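Local structure of type II secretion pathway related protein (Escherichia coli, 3SOL) at residues Ala11-Val14 with Ser15-Tyr19; Asp31-Ser34 with Ile35-Ala39; Asp55-Lys58 with His59-Ile63; Thr72-Tyr75 with Ile76-Arg79. The protein is the pilotin of a type II secretion system, a small helical lipoprotein domain that probably binds the secretin and guides it to the outer membrane. All coordinates share one frame; numbering follows the deposited sequence.

Contact 1 (Ala11-Val14 with Ser15-Tyr19); sequences ASIV and SATRY
S15 turns its hydroxyl back on the preceding turn of helix 5-23, where OG lies 2.9 Å from S12 O and 3.1 Å from A11 O. With chi1 at 59°, OG sits between its own backbone N and carbonyl carbon, the setting that brings a serine hydroxyl close to these two carbonyls at once. S15 N meanwhile makes the regular helical bond to A11 O. A16 adds its backbone bond to S12 O, and its CB rests 3.3 Å from that same oxygen. At T17, I13 O is doubly bonded: OG1 donates to it at 2.7 Å, while T17 N reaches the same oxygen at 3.1 Å, the two donors arriving from opposite faces of the carbonyl plane. Holding OG1 beside the backbone N (chi1 -58°) sends CG2 the other way, to I35 of helix 32-45. R18 N closes the series on V14 O at 3.0 Å, and its extended side chain leaves for a salt bridge with D61. With their hydroxyls turned to carbonyls of their own helix, S15 and T17 can both face the packed interior among helices 32-45, 53-69 and 86-93.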
ATOM      1  N   ALA A  11      -4.358   4.458  -1.328  1.00 37.60           N
ATOM      2  CA  ALA A  11      -3.929   3.703  -2.508  1.00 35.76           C
ATOM      3  C   ALA A  11      -2.405   3.634  -2.607  1.00 33.76           C
ATOM      4  O   ALA A  11      -1.854   2.610  -2.985  1.00 31.32           O
ATOM      5  CB  ALA A  11      -4.514   4.295  -3.771  1.00 37.12           C
ATOM      6  N   SER A  12      -1.732   4.720  -2.250  1.00 34.18           N
ATOM      7  CA  SER A  12      -0.269   4.768  -2.275  1.00 33.11           C
ATOM      8  C   SER A  12       0.370   3.816  -1.276  1.00 31.29           C
ATOM      9  O   SER A  12       1.356   3.128  -1.595  1.00 29.14           O
ATOM     10  CB  SER A  12       0.204   6.190  -2.014  1.00 34.76           C
ATOM     11  OG  SER A  12      -0.257   7.040  -3.052  1.00 39.06           O
ATOM     12  N   ILE A  13      -0.198   3.760  -0.074  1.00 31.35           N
ATOM     13  CA  ILE A  13       0.246   2.822   0.946  1.00 30.03           C
ATOM     14  C   ILE A  13       0.061   1.369   0.493  1.00 28.08           C
ATOM     15  O   ILE A  13       0.965   0.541   0.651  1.00 26.57           O
ATOM     16  CB  ILE A  13      -0.500   3.054   2.270  1.00 31.98           C
ATOM     17  CG1 ILE A  13      -0.038   4.383   2.891  1.00 34.67           C
ATOM     18  CG2 ILE A  13      -0.228   1.917   3.221  1.00 32.02           C
ATOM     19  CD1 ILE A  13      -1.023   5.000   3.872  1.00 37.40           C
ATOM     20  N   VAL A  14      -1.108   1.059  -0.066  1.00 27.76           N
ATOM     21  CA  VAL A  14      -1.398  -0.295  -0.562  1.00 26.09           C
ATOM     22  C   VAL A  14      -0.491  -0.693  -1.750  1.00 24.69           C
ATOM     23  O   VAL A  14       0.008  -1.817  -1.794  1.00 22.07           O
ATOM     24  CB  VAL A  14      -2.901  -0.445  -0.881  1.00 28.16           C
ATOM     25  CG1 VAL A  14      -3.189  -1.716  -1.686  1.00 26.76           C
ATOM     26  CG2 VAL A  14      -3.713  -0.435   0.427  1.00 28.73           C
ATOM     27  N   SER A  15      -0.250   0.224  -2.695  1.00 25.01           N
ATOM     28  CA  SER A  15       0.614  -0.086  -3.857  1.00 24.93           C
ATOM     29  C   SER A  15       2.068  -0.285  -3.448  1.00 22.71           C
ATOM     30  O   SER A  15       2.753  -1.146  -3.982  1.00 21.33           O
ATOM     31  CB  SER A  15       0.548   1.006  -4.923  1.00 26.17           C
ATOM     32  OG  SER A  15       0.947   2.229  -4.344  1.00 32.53           O
ATOM     33  N   ALA A  16       2.537   0.525  -2.503  1.00 22.39           N
ATOM     34  CA  ALA A  16       3.894   0.390  -1.970  1.00 21.37           C
ATOM     35  C   ALA A  16       4.070  -0.954  -1.253  1.00 19.92           C
ATOM     36  O   ALA A  16       5.120  -1.595  -1.343  1.00 18.28           O
ATOM     37  CB  ALA A  16       4.200   1.571  -1.012  1.00 22.66           C
ATOM     38  N   THR A  17       3.020  -1.391  -0.557  1.00 20.70           N
ATOM     39  CA  THR A  17       3.042  -2.658   0.153  1.00 20.50           C
ATOM     40  C   THR A  17       3.076  -3.808  -0.856  1.00 19.36           C
ATOM     41  O   THR A  17       3.814  -4.787  -0.686  1.00 18.47           O
ATOM     42  CB  THR A  17       1.819  -2.761   1.117  1.00 22.15           C
ATOM     43  OG1 THR A  17       1.858  -1.638   2.033  1.00 24.56           O
ATOM     44  CG2 THR A  17       1.880  -4.022   1.895  1.00 22.81           C
ATOM     45  N   ARG A  18       2.303  -3.682  -1.937  1.00 19.74           N
ATOM     46  CA  ARG A  18       2.390  -4.643  -3.056  1.00 19.51           C
ATOM     47  C   ARG A  18       3.796  -4.677  -3.680  1.00 17.98           C
ATOM     48  O   ARG A  18       4.348  -5.742  -3.996  1.00 17.33           O
ATOM     49  CB  ARG A  18       1.357  -4.322  -4.105  1.00 21.09           C
ATOM     50  CG  ARG A  18       1.427  -5.170  -5.337  1.00 24.54           C
ATOM     51  CD  ARG A  18       0.346  -4.677  -6.306  1.00 31.27           C
ATOM     52  NE  ARG A  18       0.322  -5.438  -7.540  1.00 36.28           N
ATOM     53  CZ  ARG A  18      -0.469  -5.172  -8.580  1.00 41.70           C
ATOM     54  NH1 ARG A  18      -1.310  -4.136  -8.559  1.00 43.88           N
ATOM     55  NH2 ARG A  18      -0.427  -5.962  -9.649  1.00 45.38           N
ATOM     56  N   TYR A  19       4.382  -3.510  -3.845  1.00 16.96           N
ATOM     57  CA  TYR A  19       5.746  -3.423  -4.362  1.00 16.32           C
ATOM     58  C   TYR A  19       6.731  -4.160  -3.448  1.00 14.67           C
ATOM     59  O   TYR A  19       7.567  -4.904  -3.927  1.00 14.36           O
ATOM     60  CB  TYR A  19       6.158  -1.965  -4.566  1.00 16.83           C
ATOM     61  CG  TYR A  19       7.089  -1.763  -5.749  1.00 16.46           C
ATOM     62  CD1 TYR A  19       6.592  -1.341  -6.963  1.00 19.10           C
ATOM     63  CD2 TYR A  19       8.455  -2.003  -5.651  1.00 18.28           C
ATOM     64  CE1 TYR A  19       7.413  -1.149  -8.058  1.00 19.34           C
ATOM     65  CE2 TYR A  19       9.304  -1.826  -6.768  1.00 16.77           C
ATOM     66  CZ  TYR A  19       8.758  -1.394  -7.956  1.00 18.97           C
ATOM     67  OH  TYR A  19       9.513  -1.180  -9.081  1.00 18.42           O
TER

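Contact 2 (Asp31-Ser34 with Ile35-Ala39); sequences DEQS and ILNVA
I35 N to D31 O, 2.9 Å and nearly in line with the C=O, is the first backbone bond of the series. L36 N to E32 O, N37 N to Q33 O and V38 N to S34 O carry on the same i to i+4 ladder at 2.9 to 3.0 Å. Ahead of these, D31 OD1 receives S34 N at 2.8 Å almost along the C-O direction, and S34 OG at 2.9 Å from above the carboxylate plane. Two donors from one residue thus fix the carboxylate, which chi1 of 57° swings over the helix end.

Among the side chains, I35 lays CG1 3.2 Å from D31 O and buries its branches against V14, T17, F88 and L92. Cut back to an alanine here, the side chain would probably leave a gap between helix 32-45 and helices 5-23 and 86-93, taking away one of the T17 methyl's neighbours. L36 runs alongside E32, CD1 meeting the glutamate CG at 3.8 Å, so aliphatic carbon covers the leucine's flank. An N-cap aspartate whose carboxylate takes the N-H three residues on, followed by a helix whose apolar face, I35 and L36, turns inward, is the classic start of an amphipathic helix.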
ATOM      1  N   ASP A  31      -1.617 -10.928   2.801  1.00 29.27           N
ATOM      2  CA  ASP A  31      -2.071 -10.958   1.414  1.00 30.15           C
ATOM      3  C   ASP A  31      -2.875  -9.698   1.060  1.00 31.13           C
ATOM      4  O   ASP A  31      -3.209  -8.894   1.942  1.00 29.85           O
ATOM      5  CB  ASP A  31      -2.863 -12.246   1.102  1.00 31.88           C
ATOM      6  CG  ASP A  31      -4.075 -12.457   2.015  1.00 34.39           C
ATOM      7  OD1 ASP A  31      -4.779 -11.477   2.357  1.00 36.70           O
ATOM      8  OD2 ASP A  31      -4.352 -13.627   2.366  1.00 34.80           O
ATOM      9  N   GLU A  32      -3.162  -9.532  -0.234  1.00 32.13           N
ATOM     10  CA  GLU A  32      -3.838  -8.327  -0.737  1.00 33.48           C
ATOM     11  C   GLU A  32      -5.191  -8.116  -0.066  1.00 33.91           C
ATOM     12  O   GLU A  32      -5.542  -6.983   0.280  1.00 34.07           O
ATOM     13  CB  GLU A  32      -4.030  -8.388  -2.262  1.00 34.98           C
ATOM     14  CG  GLU A  32      -4.699  -7.118  -2.831  1.00 39.31           C
ATOM     15  CD  GLU A  32      -5.236  -7.276  -4.255  1.00 44.53           C
ATOM     16  OE1 GLU A  32      -4.873  -6.447  -5.122  1.00 45.46           O
ATOM     17  OE2 GLU A  32      -6.032  -8.209  -4.500  1.00 49.67           O
ATOM     18  N   GLN A  33      -5.960  -9.191   0.104  1.00 34.58           N
ATOM     19  CA  GLN A  33      -7.250  -9.096   0.769  1.00 36.13           C
ATOM     20  C   GLN A  33      -7.086  -8.580   2.192  1.00 34.99           C
ATOM     21  O   GLN A  33      -7.842  -7.716   2.636  1.00 34.34           O
ATOM     22  CB  GLN A  33      -7.959 -10.450   0.814  1.00 38.12           C
ATOM     23  CG  GLN A  33      -9.369 -10.375   1.381  1.00 43.49           C
ATOM     24  CD  GLN A  33     -10.023 -11.743   1.581  1.00 48.64           C
ATOM     25  OE1 GLN A  33      -9.383 -12.788   1.409  1.00 51.59           O
ATOM     26  NE2 GLN A  33     -11.301 -11.737   1.957  1.00 50.48           N
ATOM     27  N   SER A  34      -6.116  -9.130   2.914  1.00 32.65           N
ATOM     28  CA  SER A  34      -5.854  -8.676   4.279  1.00 33.14           C
ATOM     29  C   SER A  34      -5.442  -7.205   4.316  1.00 31.77           C
ATOM     30  O   SER A  34      -5.926  -6.438   5.147  1.00 32.38           O
ATOM     31  CB  SER A  34      -4.784  -9.538   4.936  1.00 32.46           C
ATOM     32  OG  SER A  34      -5.315 -10.829   5.183  1.00 36.00           O
ATOM     33  N   ILE A  35      -4.569  -6.820   3.393  1.00 29.23           N
ATOM     34  CA  ILE A  35      -4.079  -5.435   3.305  1.00 29.70           C
ATOM     35  C   ILE A  35      -5.238  -4.478   3.034  1.00 31.00           C
ATOM     36  O   ILE A  35      -5.374  -3.432   3.683  1.00 32.03           O
ATOM     37  CB  ILE A  35      -2.996  -5.293   2.192  1.00 27.75           C
ATOM     38  CG1 ILE A  35      -1.741  -6.096   2.579  1.00 26.65           C
ATOM     39  CG2 ILE A  35      -2.654  -3.818   1.938  1.00 28.64           C
ATOM     40  CD1 ILE A  35      -0.773  -6.372   1.411  1.00 25.87           C
ATOM     41  N   LEU A  36      -6.097  -4.855   2.102  1.00 32.23           N
ATOM     42  CA  LEU A  36      -7.277  -4.033   1.786  1.00 34.59           C
ATOM     43  C   LEU A  36      -8.251  -3.932   2.963  1.00 37.62           C
ATOM     44  O   LEU A  36      -8.804  -2.850   3.219  1.00 38.62           O
ATOM     45  CB  LEU A  36      -7.962  -4.550   0.515  1.00 35.11           C
ATOM     46  CG  LEU A  36      -7.192  -4.252  -0.774  1.00 33.01           C
ATOM     47  CD1 LEU A  36      -7.771  -5.016  -1.952  1.00 36.78           C
ATOM     48  CD2 LEU A  36      -7.216  -2.743  -1.055  1.00 34.63           C
ATOM     49  N   ASN A  37      -8.450  -5.039   3.686  1.00 39.29           N
ATOM     50  CA  ASN A  37      -9.301  -5.051   4.889  1.00 42.65           C
ATOM     51  C   ASN A  37      -8.778  -4.080   5.932  1.00 43.26           C
ATOM     52  O   ASN A  37      -9.550  -3.368   6.566  1.00 45.67           O
ATOM     53  CB  ASN A  37      -9.355  -6.439   5.546  1.00 43.28           C
ATOM     54  CG  ASN A  37     -10.137  -7.467   4.731  1.00 46.91           C
ATOM     55  OD1 ASN A  37     -10.865  -7.124   3.797  1.00 50.23           O
ATOM     56  ND2 ASN A  37      -9.974  -8.749   5.083  1.00 49.69           N
ATOM     57  N   VAL A  38      -7.464  -4.088   6.119  1.00 42.08           N
ATOM     58  CA  VAL A  38      -6.808  -3.226   7.087  1.00 43.06           C
ATOM     59  C   VAL A  38      -6.874  -1.759   6.644  1.00 43.99           C
ATOM     60  O   VAL A  38      -7.121  -0.874   7.464  1.00 46.38           O
ATOM     61  CB  VAL A  38      -5.353  -3.669   7.320  1.00 40.98           C
ATOM     62  CG1 VAL A  38      -4.600  -2.645   8.170  1.00 42.25           C
ATOM     63  CG2 VAL A  38      -5.326  -5.046   7.982  1.00 41.73           C
ATOM     64  N   ALA A  39      -6.690  -1.508   5.352  1.00 43.26           N
ATOM     65  CA  ALA A  39      -6.878  -0.162   4.795  1.00 44.62           C
ATOM     66  C   ALA A  39      -8.313   0.335   4.986  1.00 48.05           C
ATOM     67  O   ALA A  39      -8.529   1.509   5.281  1.00 49.94           O
ATOM     68  CB  ALA A  39      -6.499  -0.135   3.315  1.00 42.87           C
TER

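Contact 3 (Asp55-Lys58 with His59-Ile63); sequences DIRK and HSDDI
S60 fits closely against the preceding turn of helix 53-69, its CB 3.1 Å from I56 O and 3.5 Å from R57 O. S60 N also bonds to I56 O at 2.9 Å, the regular helical bond. OG lies anti to the backbone N (chi1 178°), which directs it away from these carbonyls and toward V14 and S15 of helix 5-23. H59 N gives D55 O the straightest bond of the set, with an N-H...O angle of 172°. The imidazole itself takes little part within this turn: CB stays near D55 O, while the ring leads off past A11 and hydrogen-bonds through NE2 to E8.

The other side of the helix is polar and looser. D62 N reaches K58 O at 3.3 Å, longer than the other three backbone bonds, and both residues are exposed. K58 stretches out beyond CG, its amine making a weak, long ion pair with E54. D61, partly exposed, folds its carboxylate back over the turn so that CG comes 3.2 Å from R57 O. R57 carries the opposite charge, yet R57 NE remains 4.6 Å from D61 OD2, too far for a salt bridge; the aspartate instead pairs through OD1 with R18.

Two neighbouring helices are met: H59, S60 and I63 lie against helix 5-23, whereas I56 and R57 touch helix 32-45 through L36 and, for the arginine, E32 as well.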
ATOM      1  N   ASP A  55     -12.270   0.847  -4.727  1.00 47.03           N
ATOM      2  CA  ASP A  55     -11.668   2.144  -5.087  1.00 46.68           C
ATOM      3  C   ASP A  55     -10.171   2.126  -4.782  1.00 42.94           C
ATOM      4  O   ASP A  55      -9.341   2.480  -5.634  1.00 41.35           O
ATOM      5  CB  ASP A  55     -12.321   3.313  -4.317  1.00 48.83           C
ATOM      6  CG  ASP A  55     -13.685   3.726  -4.880  1.00 54.23           C
ATOM      7  OD1 ASP A  55     -14.210   3.045  -5.794  1.00 56.95           O
ATOM      8  OD2 ASP A  55     -14.242   4.739  -4.387  1.00 54.60           O
ATOM      9  N   ILE A  56      -9.834   1.707  -3.562  1.00 41.05           N
ATOM     10  CA  ILE A  56      -8.424   1.642  -3.117  1.00 38.48           C
ATOM     11  C   ILE A  56      -7.628   0.683  -3.998  1.00 36.57           C
ATOM     12  O   ILE A  56      -6.499   0.997  -4.404  1.00 34.86           O
ATOM     13  CB  ILE A  56      -8.302   1.210  -1.618  1.00 37.49           C
ATOM     14  CG1 ILE A  56      -8.910   2.277  -0.690  1.00 40.35           C
ATOM     15  CG2 ILE A  56      -6.832   0.938  -1.240  1.00 34.61           C
ATOM     16  CD1 ILE A  56      -9.341   1.753   0.682  1.00 40.36           C
ATOM     17  N   ARG A  57      -8.216  -0.480  -4.290  1.00 37.07           N
ATOM     18  CA  ARG A  57      -7.566  -1.505  -5.112  1.00 36.56           C
ATOM     19  C   ARG A  57      -7.305  -1.000  -6.540  1.00 37.09           C
ATOM     20  O   ARG A  57      -6.187  -1.142  -7.047  1.00 35.13           O
ATOM     21  CB  ARG A  57      -8.400  -2.795  -5.144  1.00 37.94           C
ATOM     22  CG  ARG A  57      -7.702  -3.990  -5.816  1.00 39.44           C
ATOM     23  CD  ARG A  57      -8.702  -5.050  -6.295  1.00 45.69           C
ATOM     24  NE  ARG A  57      -9.542  -4.545  -7.389  1.00 50.77           N
ATOM     25  CZ  ARG A  57     -10.878  -4.530  -7.416  1.00 56.87           C
ATOM     26  NH1 ARG A  57     -11.610  -5.020  -6.412  1.00 58.72           N
ATOM     27  NH2 ARG A  57     -11.501  -4.029  -8.480  1.00 60.28           N
ATOM     28  N   LYS A  58      -8.311  -0.394  -7.176  1.00 39.43           N
ATOM     29  CA  LYS A  58      -8.180   0.054  -8.573  1.00 40.95           C
ATOM     30  C   LYS A  58      -7.113   1.139  -8.733  1.00 39.95           C
ATOM     31  O   LYS A  58      -6.247   1.061  -9.624  1.00 39.49           O
ATOM     32  CB  LYS A  58      -9.528   0.541  -9.115  1.00 44.51           C
ATOM     33  CG  LYS A  58     -10.502  -0.598  -9.408  1.00 47.99           C
ATOM     34  CD  LYS A  58     -11.894  -0.096  -9.773  1.00 53.67           C
ATOM     35  CE  LYS A  58     -12.922  -1.231  -9.713  1.00 56.87           C
ATOM     36  NZ  LYS A  58     -14.293  -0.834 -10.182  1.00 60.94           N
ATOM     37  N   HIS A  59      -7.148   2.133  -7.849  1.00 39.73           N
ATOM     38  CA  HIS A  59      -6.155   3.205  -7.878  1.00 39.33           C
ATOM     39  C   HIS A  59      -4.758   2.664  -7.555  1.00 35.72           C
ATOM     40  O   HIS A  59      -3.777   3.088  -8.152  1.00 34.12           O
ATOM     41  CB  HIS A  59      -6.510   4.330  -6.898  1.00 41.03           C
ATOM     42  CG  HIS A  59      -5.815   5.630  -7.191  1.00 45.00           C
ATOM     43  ND1 HIS A  59      -5.942   6.286  -8.399  1.00 51.59           N
ATOM     44  CD2 HIS A  59      -5.007   6.407  -6.429  1.00 47.33           C
ATOM     45  CE1 HIS A  59      -5.229   7.399  -8.376  1.00 51.72           C
ATOM     46  NE2 HIS A  59      -4.655   7.499  -7.192  1.00 49.79           N
ATOM     47  N   SER A  60      -4.685   1.746  -6.598  1.00 33.63           N
ATOM     48  CA  SER A  60      -3.414   1.143  -6.212  1.00 31.46           C
ATOM     49  C   SER A  60      -2.770   0.437  -7.408  1.00 30.98           C
ATOM     50  O   SER A  60      -1.544   0.517  -7.591  1.00 28.87           O
ATOM     51  CB  SER A  60      -3.601   0.173  -5.042  1.00 30.17           C
ATOM     52  OG  SER A  60      -2.369  -0.446  -4.697  1.00 31.69           O
ATOM     53  N   ASP A  61      -3.594  -0.234  -8.216  1.00 32.43           N
ATOM     54  CA  ASP A  61      -3.140  -0.895  -9.453  1.00 33.15           C
ATOM     55  C   ASP A  61      -2.472   0.097 -10.398  1.00 33.65           C
ATOM     56  O   ASP A  61      -1.424  -0.185 -10.975  1.00 31.78           O
ATOM     57  CB  ASP A  61      -4.306  -1.566 -10.196  1.00 35.80           C
ATOM     58  CG  ASP A  61      -4.848  -2.805  -9.478  1.00 37.23           C
ATOM     59  OD1 ASP A  61      -4.187  -3.319  -8.546  1.00 37.31           O
ATOM     60  OD2 ASP A  61      -5.944  -3.270  -9.869  1.00 41.13           O
ATOM     61  N   ASP A  62      -3.094   1.261 -10.554  1.00 35.55           N
ATOM     62  CA  ASP A  62      -2.589   2.288 -11.462  1.00 36.86           C
ATOM     63  C   ASP A  62      -1.295   2.910 -10.952  1.00 35.01           C
ATOM     64  O   ASP A  62      -0.366   3.149 -11.729  1.00 35.14           O
ATOM     65  CB  ASP A  62      -3.639   3.374 -11.647  1.00 40.15           C
ATOM     66  CG  ASP A  62      -4.849   2.898 -12.435  1.00 43.92           C
ATOM     67  OD1 ASP A  62      -4.749   1.906 -13.200  1.00 47.11           O
ATOM     68  OD2 ASP A  62      -5.905   3.537 -12.292  1.00 47.20           O
ATOM     69  N   ILE A  63      -1.231   3.157  -9.644  1.00 33.09           N
ATOM     70  CA  ILE A  63      -0.020   3.651  -9.007  1.00 30.84           C
ATOM     71  C   ILE A  63       1.099   2.629  -9.141  1.00 28.92           C
ATOM     72  O   ILE A  63       2.242   2.985  -9.424  1.00 27.59           O
ATOM     73  CB  ILE A  63      -0.240   3.980  -7.516  1.00 30.11           C
ATOM     74  CG1 ILE A  63      -1.198   5.173  -7.370  1.00 33.53           C
ATOM     75  CG2 ILE A  63       1.092   4.295  -6.840  1.00 27.62           C
ATOM     76  CD1 ILE A  63      -1.755   5.354  -5.979  1.00 34.33           C
TER

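Contact 4 (Thr72-Tyr75 with Ile76-Arg79); sequences TPEY and IKCR
The charged pair is E74 with K77, one turn apart at the start of helix 74-84. K77 NZ donates to E74 OE2 at 2.7 Å, arriving on the syn side and 26° out of the carboxylate plane, a true salt bridge. The glutamate bends at chi2 to bring its carboxylate back to the fully extended lysine. L67 O and D70 O also bond K77 NZ, and Y19 OH probably does, so this buried ammonium is well supplied with acceptors; E74 OE1 in turn pairs with Y19 OH. A methionine in place of K77 would probably leave the E74 carboxylate and those two carbonyls without their shared donor.

Backbone bonds tie P73 O to K77 N at 3.1 Å and, weakly, to I76 N; C78 N follows to E74 O and R79 N to Y75 O.

Apolar contacts centre on I76. Its CG1 stands over one face of the Y75 ring, 3.7 Å from the centroid and 18° off the normal, a CH-pi contact. CD1 lies beside P73 CG at 4.0 Å, and CG2 meets the T72 methyl CG2 at 3.7 Å. R79 NE comes up at the edge of the same tyrosine ring, its guanidinium plane turned 68° from it.

This end of helix 74-84 is joined to helix 5-23 through Y19, to the end of helix 53-69 through L67 and the following D70, and by the C78-C24 disulfide to the residue just after helix 5-23.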
ATOM      1  N   THR A  72      14.183   5.204 -10.770  1.00 22.40           N
ATOM      2  CA  THR A  72      14.927   4.960  -9.534  1.00 20.37           C
ATOM      3  C   THR A  72      15.386   3.495  -9.493  1.00 18.14           C
ATOM      4  O   THR A  72      14.620   2.584  -9.817  1.00 18.38           O
ATOM      5  CB  THR A  72      14.074   5.260  -8.294  1.00 19.64           C
ATOM      6  OG1 THR A  72      13.551   6.591  -8.390  1.00 19.52           O
ATOM      7  CG2 THR A  72      14.874   5.101  -7.016  1.00 18.90           C
ATOM      8  N   PRO A  73      16.638   3.252  -9.110  1.00 17.67           N
ATOM      9  CA  PRO A  73      17.068   1.861  -8.944  1.00 16.30           C
ATOM     10  C   PRO A  73      16.136   1.062  -8.063  1.00 15.43           C
ATOM     11  O   PRO A  73      15.643   1.562  -7.046  1.00 14.47           O
ATOM     12  CB  PRO A  73      18.454   2.000  -8.308  1.00 15.95           C
ATOM     13  CG  PRO A  73      18.953   3.270  -8.865  1.00 18.50           C
ATOM     14  CD  PRO A  73      17.758   4.192  -8.937  1.00 18.02           C
ATOM     15  N   GLU A  74      15.864  -0.180  -8.463  1.00 14.65           N
ATOM     16  CA  GLU A  74      14.886  -0.976  -7.739  1.00 14.43           C
ATOM     17  C   GLU A  74      15.272  -1.146  -6.259  1.00 13.03           C
ATOM     18  O   GLU A  74      14.408  -1.097  -5.391  1.00 12.97           O
ATOM     19  CB  GLU A  74      14.726  -2.344  -8.399  1.00 14.98           C
ATOM     20  CG  GLU A  74      14.156  -2.311  -9.798  1.00 16.95           C
ATOM     21  CD  GLU A  74      12.768  -1.706  -9.822  1.00 18.33           C
ATOM     22  OE1 GLU A  74      11.938  -2.184  -9.037  1.00 19.45           O
ATOM     23  OE2 GLU A  74      12.548  -0.753 -10.604  1.00 19.35           O
ATOM     24  N   TYR A  75      16.557  -1.336  -5.960  1.00 12.38           N
ATOM     25  CA  TYR A  75      16.953  -1.571  -4.572  1.00 11.56           C
ATOM     26  C   TYR A  75      16.665  -0.323  -3.719  1.00 12.07           C
ATOM     27  O   TYR A  75      16.349  -0.455  -2.533  1.00 11.99           O
ATOM     28  CB  TYR A  75      18.414  -2.033  -4.437  1.00 11.80           C
ATOM     29  CG  TYR A  75      19.437  -0.924  -4.391  1.00 10.90           C
ATOM     30  CD1 TYR A  75      19.888  -0.411  -3.158  1.00 11.27           C
ATOM     31  CD2 TYR A  75      19.966  -0.393  -5.548  1.00 12.15           C
ATOM     32  CE1 TYR A  75      20.821   0.626  -3.093  1.00 13.54           C
ATOM     33  CE2 TYR A  75      20.918   0.663  -5.493  1.00 13.40           C
ATOM     34  CZ  TYR A  75      21.324   1.161  -4.250  1.00 11.62           C
ATOM     35  OH  TYR A  75      22.254   2.166  -4.203  1.00 11.65           O
ATOM     36  N   ILE A  76      16.752   0.872  -4.312  1.00 12.50           N
ATOM     37  CA  ILE A  76      16.455   2.107  -3.569  1.00 13.05           C
ATOM     38  C   ILE A  76      14.965   2.225  -3.303  1.00 13.41           C
ATOM     39  O   ILE A  76      14.543   2.643  -2.209  1.00 12.93           O
ATOM     40  CB  ILE A  76      17.010   3.352  -4.313  1.00 14.69           C
ATOM     41  CG1 ILE A  76      18.528   3.328  -4.194  1.00 14.79           C
ATOM     42  CG2 ILE A  76      16.467   4.691  -3.716  1.00 14.50           C
ATOM     43  CD1 ILE A  76      19.274   4.355  -5.042  1.00 15.75           C
ATOM     44  N   LYS A  77      14.151   1.820  -4.286  1.00 14.07           N
ATOM     45  CA  LYS A  77      12.690   1.746  -4.080  1.00 14.14           C
ATOM     46  C   LYS A  77      12.384   0.883  -2.868  1.00 13.17           C
ATOM     47  O   LYS A  77      11.596   1.285  -1.992  1.00 12.51           O
ATOM     48  CB  LYS A  77      11.973   1.157  -5.295  1.00 14.29           C
ATOM     49  CG  LYS A  77      12.067   2.001  -6.556  1.00 16.61           C
ATOM     50  CD  LYS A  77      11.314   1.357  -7.708  1.00 15.22           C
ATOM     51  CE  LYS A  77      11.478   2.130  -8.994  1.00 17.01           C
ATOM     52  NZ  LYS A  77      10.915   1.389 -10.179  1.00 16.10           N
ATOM     53  N   CYS A  78      12.994  -0.304  -2.835  1.00 12.64           N
ATOM     54  CA  CYS A  78      12.816  -1.231  -1.707  1.00 13.13           C
ATOM     55  C   CYS A  78      13.215  -0.584  -0.382  1.00 13.73           C
ATOM     56  O   CYS A  78      12.476  -0.664   0.609  1.00 13.30           O
ATOM     57  CB  CYS A  78      13.612  -2.502  -1.924  1.00 12.97           C
ATOM     58  SG  CYS A  78      13.047  -3.512  -3.320  1.00 14.49           S
ATOM     59  N   ARG A  79      14.367   0.083  -0.372  1.00 14.12           N
ATOM     60  CA  ARG A  79      14.852   0.694   0.876  1.00 14.27           C
ATOM     61  C   ARG A  79      13.952   1.842   1.343  1.00 15.83           C
ATOM     62  O   ARG A  79      13.701   1.986   2.534  1.00 15.93           O
ATOM     63  CB  ARG A  79      16.308   1.150   0.722  1.00 15.20           C
ATOM     64  CG  ARG A  79      17.230  -0.042   0.649  1.00 14.33           C
ATOM     65  CD  ARG A  79      18.682   0.285   0.512  1.00 17.98           C
ATOM     66  NE  ARG A  79      19.402  -0.985   0.638  1.00 17.02           N
ATOM     67  CZ  ARG A  79      19.862  -1.515   1.767  1.00 16.45           C
ATOM     68  NH1 ARG A  79      19.794  -0.870   2.929  1.00 15.84           N
ATOM     69  NH2 ARG A  79      20.430  -2.712   1.711  1.00 17.17           N
TER

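The four contacts come in series along the chain, on helices 5-23, 32-45, 53-69 and 74-84 of this all-helical pilotin domain. Contact 1, about 2 Å from the centre of the chain, is the one that touches all the others: its centre lies about 11 Å from contact 2, 9 Å from contact 3 and 14 Å from contact 4. Contacts 2 and 3 also meet each other, L36 packing on I56. Contact 4 is the outlier, 24 Å centre to centre from contact 2 and on the opposite side of the chain's centre. Helix 5-23 thus forms the central element linking both ends of the compact fold.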